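Local coordinates for ThiJ/PfpI family protein (Pseudomonas syringae pv. tomato, PDB 3EWN) that is of unknown function but belongs to the DJ-1/PfpI family, whose members share a class I glutamine amidotransferase-like fold, at residues 99-104 with 238-243; 117-122 with 187-192. One frame throughout, in Å; residues are numbered along the deposited sequence.

Interaction 1. Residues 99-104 with 238-243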
ATOM      1  N   ALA A  99      -2.986 -21.131  -4.863  1.00  8.92           N
ATOM      2  CA  ALA A  99      -2.191 -22.103  -4.125  1.00  8.89           C
ATOM      3  C   ALA A  99      -2.580 -22.060  -2.651  1.00  9.98           C
ATOM      4  O   ALA A  99      -2.778 -23.094  -2.020  1.00 10.49           O
ATOM      5  CB  ALA A  99      -0.701 -21.803  -4.283  1.00 10.11           C
ATOM      6  N   ALA A 100      -2.691 -20.858  -2.099  1.00  8.83           N
ATOM      7  CA  ALA A 100      -3.069 -20.715  -0.698  1.00  9.34           C
ATOM      8  C   ALA A 100      -4.477 -21.264  -0.447  1.00  9.21           C
ATOM      9  O   ALA A 100      -4.724 -21.912   0.571  1.00  9.92           O
ATOM     10  CB  ALA A 100      -2.995 -19.250  -0.278  1.00  9.98           C
ATOM     11  N   ALA A 101      -5.388 -21.013  -1.383  1.00  7.60           N
ATOM     12  CA  ALA A 101      -6.770 -21.470  -1.258  1.00  9.50           C
ATOM     13  C   ALA A 101      -6.917 -22.970  -1.491  1.00 10.78           C
ATOM     14  O   ALA A 101      -8.007 -23.517  -1.330  1.00 11.58           O
ATOM     15  CB  ALA A 101      -7.662 -20.704  -2.234  1.00  7.47           C
ATOM     16  N   SER A 102      -5.822 -23.626  -1.871  1.00 11.40           N
ATOM     17  CA  SER A 102      -5.827 -25.068  -2.126  1.00 13.07           C
ATOM     18  C   SER A 102      -4.921 -25.820  -1.152  1.00 13.37           C
ATOM     19  O   SER A 102      -4.785 -27.042  -1.235  1.00 15.44           O
ATOM     20  CB  SER A 102      -5.355 -25.354  -3.556  1.00 13.84           C
ATOM     21  OG  SER A 102      -6.166 -24.686  -4.498  1.00 19.41           O
ATOM     22  N   ASP A 103      -4.298 -25.083  -0.241  1.00 11.37           N
ATOM     23  CA  ASP A 103      -3.395 -25.665   0.747  1.00 11.73           C
ATOM     24  C   ASP A 103      -4.165 -26.099   1.996  1.00 11.93           C
ATOM     25  O   ASP A 103      -4.767 -25.278   2.686  1.00 10.98           O
ATOM     26  CB  ASP A 103      -2.322 -24.642   1.121  1.00 12.87           C
ATOM     27  CG  ASP A 103      -1.313 -25.190   2.103  1.00 13.69           C
ATOM     28  OD1 ASP A 103      -0.538 -26.089   1.719  1.00 14.78           O
ATOM     29  OD2 ASP A 103      -1.299 -24.722   3.261  1.00 14.22           O
ATOM     30  N   ALA A 104      -4.137 -27.398   2.284  1.00 12.50           N
ATOM     31  CA  ALA A 104      -4.854 -27.944   3.433  1.00 12.74           C
ATOM     32  C   ALA A 104      -4.548 -27.261   4.766  1.00 11.49           C
ATOM     33  O   ALA A 104      -5.464 -26.954   5.530  1.00 11.57           O
ATOM     34  CB  ALA A 104      -4.584 -29.444   3.550  1.00 12.03           C
ATOM     35  N   ASP A 238     -12.762 -20.103 -11.119  1.00 10.75           N
ATOM     36  CA  ASP A 238     -14.020 -20.831 -11.254  1.00 11.50           C
ATOM     37  C   ASP A 238     -13.801 -22.314 -10.964  1.00 11.04           C
ATOM     38  O   ASP A 238     -14.625 -22.950 -10.312  1.00 12.64           O
ATOM     39  CB  ASP A 238     -14.604 -20.672 -12.661  1.00 13.68           C
ATOM     40  CG  ASP A 238     -15.233 -19.307 -12.887  1.00 18.34           C
ATOM     41  OD1 ASP A 238     -15.659 -18.669 -11.899  1.00 18.77           O
ATOM     42  OD2 ASP A 238     -15.325 -18.882 -14.060  1.00 20.66           O
ATOM     43  N   ALA A 239     -12.690 -22.865 -11.447  1.00 10.62           N
ATOM     44  CA  ALA A 239     -12.388 -24.276 -11.223  1.00 11.79           C
ATOM     45  C   ALA A 239     -12.191 -24.544  -9.734  1.00 12.26           C
ATOM     46  O   ALA A 239     -12.670 -25.547  -9.200  1.00 12.80           O
ATOM     47  CB  ALA A 239     -11.128 -24.681 -12.005  1.00 12.49           C
ATOM     48  N   LEU A 240     -11.478 -23.641  -9.070  1.00 11.46           N
ATOM     49  CA  LEU A 240     -11.215 -23.758  -7.641  1.00 13.15           C
ATOM     50  C   LEU A 240     -12.530 -23.785  -6.865  1.00 13.33           C
ATOM     51  O   LEU A 240     -12.667 -24.506  -5.877  1.00 13.35           O
ATOM     52  CB  LEU A 240     -10.378 -22.568  -7.160  1.00 14.33           C
ATOM     53  CG  LEU A 240     -10.118 -22.476  -5.655  1.00 14.86           C
ATOM     54  CD1 LEU A 240      -9.014 -23.444  -5.271  1.00 17.92           C
ATOM     55  CD2 LEU A 240      -9.720 -21.053  -5.284  1.00 15.30           C
ATOM     56  N   ALA A 241     -13.493 -22.989  -7.318  1.00 13.59           N
ATOM     57  CA  ALA A 241     -14.788 -22.900  -6.656  1.00 14.91           C
ATOM     58  C   ALA A 241     -15.711 -24.058  -7.015  1.00 16.13           C
ATOM     59  O   ALA A 241     -16.866 -24.088  -6.598  1.00 17.03           O
ATOM     60  CB  ALA A 241     -15.452 -21.572  -6.993  1.00 12.85           C
ATOM     61  N   GLY A 242     -15.204 -24.999  -7.803  1.00 17.79           N
ATOM     62  CA  GLY A 242     -15.997 -26.160  -8.169  1.00 21.48           C
ATOM     63  C   GLY A 242     -16.842 -26.098  -9.428  1.00 23.21           C
ATOM     64  O   GLY A 242     -17.690 -26.969  -9.633  1.00 25.07           O
ATOM     65  N   PHE A 243     -16.640 -25.094 -10.275  1.00 23.87           N
ATOM     66  CA  PHE A 243     -17.425 -25.009 -11.503  1.00 26.48           C
ATOM     67  C   PHE A 243     -16.784 -25.817 -12.629  1.00 27.95           C
ATOM     68  O   PHE A 243     -15.613 -26.222 -12.475  1.00 28.67           O
ATOM     69  CB  PHE A 243     -17.583 -23.556 -11.956  1.00 25.55           C
ATOM     70  CG  PHE A 243     -18.408 -22.713 -11.023  1.00 25.71           C
ATOM     71  CD1 PHE A 243     -17.814 -22.043  -9.962  1.00 24.61           C
ATOM     72  CD2 PHE A 243     -19.781 -22.578 -11.217  1.00 25.98           C
ATOM     73  CE1 PHE A 243     -18.571 -21.246  -9.106  1.00 25.20           C
ATOM     74  CE2 PHE A 243     -20.550 -21.784 -10.364  1.00 26.73           C
ATOM     75  CZ  PHE A 243     -19.941 -21.116  -9.307  1.00 24.44           C
TER

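Interaction 2. Residues 117-122 with 187-192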
ATOM      1  N   ALA A 117     -13.304 -15.666  15.223  1.00 10.68           N
ATOM      2  CA  ALA A 117     -12.957 -14.270  14.969  1.00  9.31           C
ATOM      3  C   ALA A 117     -14.176 -13.355  15.003  1.00  9.80           C
ATOM      4  O   ALA A 117     -15.239 -13.708  14.495  1.00 11.00           O
ATOM      5  CB  ALA A 117     -12.246 -14.147  13.615  1.00  9.34           C
ATOM      6  N   LYS A 118     -14.021 -12.178  15.602  1.00  9.87           N
ATOM      7  CA  LYS A 118     -15.123 -11.222  15.683  1.00 10.46           C
ATOM      8  C   LYS A 118     -15.467 -10.736  14.276  1.00 10.45           C
ATOM      9  O   LYS A 118     -16.638 -10.555  13.932  1.00 11.33           O
ATOM     10  CB  LYS A 118     -14.730 -10.038  16.573  1.00 13.65           C
ATOM     11  CG  LYS A 118     -15.889  -9.114  16.914  1.00 17.81           C
ATOM     12  CD  LYS A 118     -15.468  -8.007  17.877  1.00 21.41           C
ATOM     13  CE  LYS A 118     -16.644  -7.090  18.203  1.00 23.40           C
ATOM     14  NZ  LYS A 118     -16.274  -5.977  19.125  1.00 26.33           N
ATOM     15  N   TYR A 119     -14.435 -10.533  13.465  1.00  9.66           N
ATOM     16  CA  TYR A 119     -14.612 -10.090  12.088  1.00  9.23           C
ATOM     17  C   TYR A 119     -13.797 -10.979  11.163  1.00  7.79           C
ATOM     18  O   TYR A 119     -12.648 -11.300  11.457  1.00  9.69           O
ATOM     19  CB  TYR A 119     -14.142  -8.646  11.919  1.00  8.43           C
ATOM     20  CG  TYR A 119     -14.927  -7.630  12.717  1.00  8.01           C
ATOM     21  CD1 TYR A 119     -16.158  -7.152  12.263  1.00  9.31           C
ATOM     22  CD2 TYR A 119     -14.435  -7.143  13.926  1.00  8.31           C
ATOM     23  CE1 TYR A 119     -16.877  -6.210  12.998  1.00  9.72           C
ATOM     24  CE2 TYR A 119     -15.144  -6.201  14.666  1.00  8.70           C
ATOM     25  CZ  TYR A 119     -16.361  -5.741  14.196  1.00  9.02           C
ATOM     26  OH  TYR A 119     -17.061  -4.809  14.925  1.00 12.46           O
ATOM     27  N   ILE A 120     -14.410 -11.377  10.051  1.00  6.96           N
ATOM     28  CA  ILE A 120     -13.767 -12.208   9.038  1.00  7.55           C
ATOM     29  C   ILE A 120     -13.683 -11.290   7.827  1.00  8.01           C
ATOM     30  O   ILE A 120     -14.703 -10.853   7.292  1.00  7.67           O
ATOM     31  CB  ILE A 120     -14.622 -13.451   8.732  1.00  7.56           C
ATOM     32  CG1 ILE A 120     -14.656 -14.349   9.974  1.00  8.98           C
ATOM     33  CG2 ILE A 120     -14.070 -14.193   7.521  1.00  7.51           C
ATOM     34  CD1 ILE A 120     -15.542 -15.571   9.836  1.00 10.74           C
ATOM     35  N   THR A 121     -12.465 -10.996   7.394  1.00  7.98           N
ATOM     36  CA  THR A 121     -12.281 -10.054   6.301  1.00  7.32           C
ATOM     37  C   THR A 121     -11.267 -10.471   5.251  1.00  6.66           C
ATOM     38  O   THR A 121     -10.474 -11.385   5.454  1.00  6.90           O
ATOM     39  CB  THR A 121     -11.830  -8.697   6.861  1.00  7.87           C
ATOM     40  OG1 THR A 121     -10.508  -8.834   7.402  1.00  6.70           O
ATOM     41  CG2 THR A 121     -12.767  -8.235   7.977  1.00  8.52           C
ATOM     42  N   SER A 122     -11.296  -9.766   4.127  1.00  6.92           N
ATOM     43  CA  SER A 122     -10.368 -10.022   3.036  1.00  5.92           C
ATOM     44  C   SER A 122     -10.455  -8.873   2.053  1.00  7.50           C
ATOM     45  O   SER A 122     -11.383  -8.063   2.097  1.00  7.10           O
ATOM     46  CB  SER A 122     -10.713 -11.331   2.313  1.00  5.93           C
ATOM     47  OG  SER A 122     -11.922 -11.220   1.572  1.00  6.50           O
ATOM     48  N   ALA A 187     -13.132   2.845  11.731  1.00  8.36           N
ATOM     49  CA  ALA A 187     -14.296   3.484  12.343  1.00  8.57           C
ATOM     50  C   ALA A 187     -15.144   2.444  13.079  1.00  9.16           C
ATOM     51  O   ALA A 187     -15.690   2.717  14.149  1.00 11.10           O
ATOM     52  CB  ALA A 187     -15.133   4.183  11.276  1.00  7.65           C
ATOM     53  N   GLU A 188     -15.254   1.256  12.491  1.00  9.46           N
ATOM     54  CA  GLU A 188     -16.025   0.163  13.089  1.00 10.40           C
ATOM     55  C   GLU A 188     -15.429  -0.232  14.437  1.00 10.83           C
ATOM     56  O   GLU A 188     -16.147  -0.395  15.424  1.00 10.13           O
ATOM     57  CB  GLU A 188     -16.020  -1.050  12.152  1.00 10.44           C
ATOM     58  CG  GLU A 188     -16.626  -2.340  12.719  1.00 13.68           C
ATOM     59  CD  GLU A 188     -18.109  -2.220  13.027  1.00 15.35           C
ATOM     60  OE1 GLU A 188     -18.776  -1.356  12.423  1.00 16.40           O
ATOM     61  OE2 GLU A 188     -18.617  -3.002  13.857  1.00 15.49           O
ATOM     62  N   LEU A 189     -14.108  -0.372  14.468  1.00  9.50           N
ATOM     63  CA  LEU A 189     -13.395  -0.765  15.681  1.00  9.81           C
ATOM     64  C   LEU A 189     -13.315   0.326  16.755  1.00 10.68           C
ATOM     65  O   LEU A 189     -13.386   0.036  17.952  1.00 10.98           O
ATOM     66  CB  LEU A 189     -11.989  -1.246  15.308  1.00  9.54           C
ATOM     67  CG  LEU A 189     -11.996  -2.502  14.427  1.00  8.91           C
ATOM     68  CD1 LEU A 189     -10.592  -2.784  13.897  1.00  9.86           C
ATOM     69  CD2 LEU A 189     -12.521  -3.682  15.232  1.00 10.27           C
ATOM     70  N   ARG A 190     -13.159   1.575  16.332  1.00  9.98           N
ATOM     71  CA  ARG A 190     -13.084   2.694  17.268  1.00 10.05           C
ATOM     72  C   ARG A 190     -14.308   3.562  16.990  1.00 10.68           C
ATOM     73  O   ARG A 190     -15.415   3.196  17.370  1.00 12.06           O
ATOM     74  CB  ARG A 190     -11.778   3.468  17.054  1.00  8.33           C
ATOM     75  CG  ARG A 190     -10.520   2.614  17.258  1.00  8.72           C
ATOM     76  CD  ARG A 190     -10.474   1.983  18.647  1.00  8.26           C
ATOM     77  NE  ARG A 190      -9.342   1.068  18.803  1.00  7.34           N
ATOM     78  CZ  ARG A 190      -8.099   1.437  19.094  1.00  8.40           C
ATOM     79  NH1 ARG A 190      -7.798   2.719  19.278  1.00 10.06           N
ATOM     80  NH2 ARG A 190      -7.145   0.521  19.183  1.00  8.36           N
ATOM     81  N   ASP A 191     -14.124   4.711  16.347  1.00  9.76           N
ATOM     82  CA  ASP A 191     -15.269   5.544  15.988  1.00 10.44           C
ATOM     83  C   ASP A 191     -14.920   6.367  14.755  1.00  9.59           C
ATOM     84  O   ASP A 191     -13.799   6.293  14.261  1.00  8.85           O
ATOM     85  CB  ASP A 191     -15.743   6.427  17.165  1.00 11.14           C
ATOM     86  CG  ASP A 191     -14.805   7.578  17.485  1.00 13.16           C
ATOM     87  OD1 ASP A 191     -13.829   7.814  16.744  1.00 12.69           O
ATOM     88  OD2 ASP A 191     -15.066   8.264  18.499  1.00 13.14           O
ATOM     89  N   GLN A 192     -15.871   7.136  14.240  1.00  9.98           N
ATOM     90  CA  GLN A 192     -15.606   7.905  13.031  1.00  8.75           C
ATOM     91  C   GLN A 192     -14.526   8.965  13.179  1.00  8.85           C
ATOM     92  O   GLN A 192     -13.754   9.211  12.249  1.00  8.36           O
ATOM     93  CB  GLN A 192     -16.889   8.562  12.525  1.00  8.55           C
ATOM     94  CG  GLN A 192     -16.705   9.233  11.178  1.00  8.82           C
ATOM     95  CD  GLN A 192     -18.009   9.693  10.574  1.00  9.57           C
ATOM     96  OE1 GLN A 192     -19.040   9.046  10.740  1.00 13.06           O
ATOM     97  NE2 GLN A 192     -17.967  10.800   9.841  1.00  9.52           N
TER

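Interaction 1. Residues 99-104 with 238-243
Leu240 sets one methyl against Ala101 and the other against Ser102, joining the C-terminal end of helix 231-240 to the type I turn from Ala100 to Asp103, at the end of helix 95-100 of this DJ-1/PfpI fold. Helix 231-240 itself ends in a Schellman motif at Gly242. The contact is small, burying only 105 Å² in all, and no hydrogen bond crosses it.

The buried side is that of Ala101. Leu240 CD2 lies 3.7 Å from Ala101 CB, and the two carbons meet as simple van der Waals surfaces. Ala101 also leans on Ile129 of helix 126-132, while Phe154 lies against both Leu240 and Ala241, so the contact as a whole belongs to a wider packed region. With CG held anti to the backbone N of Leu240 (chi1 175°), the branched end reaches away from its own helix to the turn.

The other methyl faces the solvent side, where Ser102 is exposed. The approach here is nonetheless short: Leu240 CD1 sits 3.2 Å from Ser102 OG, a methyl close to an oxygen rather than a polar bond. The polar partner of the hydroxyl is the Leu98 carbonyl oxygen, one turn back, to which OG is hydrogen-bonded from its place beside the backbone N (chi1 -58°). Asp103, next along, caps helix 104-114 and forms a salt bridge with Lys59.

Beyond Leu240 the chain closes over itself in two bonds typical of a Schellman ending: Gly242 N to Ala239 O at 2.9 Å, nested inside Phe243 N to Asp238 O, also 2.9 Å.

Interaction 2. Residues 117-122 with 187-192
Tyr119 and Glu188 meet through the one hydrogen bond of this contact. Tyr119 OH donates to Glu188 OE2 over 2.6 Å, a short bond that uses the anti lone pair of the carboxylate, the one turned away from OE1. OE2 lies near the plane of the phenol at its edge, but the carboxylate is twisted well out of that plane, the two flat groups standing 77° apart. The glutamate gets there in two steps: with CG anti to the backbone N (chi1 172°), Glu188 CG is placed 3.3 Å from Tyr119 OH, and the bend at chi2 (64°) then turns the carboxylate toward the phenol.

The electrostatic part continues on the other oxygen. Glu188 OE1 makes a salt bridge to Arg165 of strand 163-166, so both carboxylate oxygens are held and the group is probably kept ionised. Lys118 adds opposite charge nearby, though its NZ is 6.5 Å from Glu188 OE2 and makes no direct contact.

Apolar packing comes from Leu189, whose CD2 touches Tyr119 CE2 at 3.7 Å, approaching the ring obliquely. The two side chains run past each other in opposite directions. Tyr119 is also flanked by Val87 and Ile170 of the neighbouring strands, so the buried ring is wedged between the sheet and the helix, and Leu189 lies in turn on Leu49.

Strand 119-123 is an interior strand of the sheet, its Ile120 turned to helix 126-132 and its Tyr119 to helix 177-189. That is the layered alpha/beta sandwich of the class I glutamine amidotransferase-like superfamily, in which the corresponding strand probably leads into the nucleophile elbow.

How the interactions relate
Both contacts are partly buried, but they lie on opposite sides of the chain's centre, with their own centres about 27 Å apart and their nearest atoms about 11 Å apart. Interaction 2 is nested along the chain inside the loop closed by interaction 1. It lies deeper, its centre about 11 Å from that of the chain against about 18 Å, and joins an interior strand to a covering helix by a mix of polar and apolar chemistry. Interaction 1 joins a turn to a helix end at the periphery by one methyl-methyl contact and a methyl lying close to a hydroxyl, with no hydrogen bond across. They share no element, yet helix 126-132 packs on both first segments.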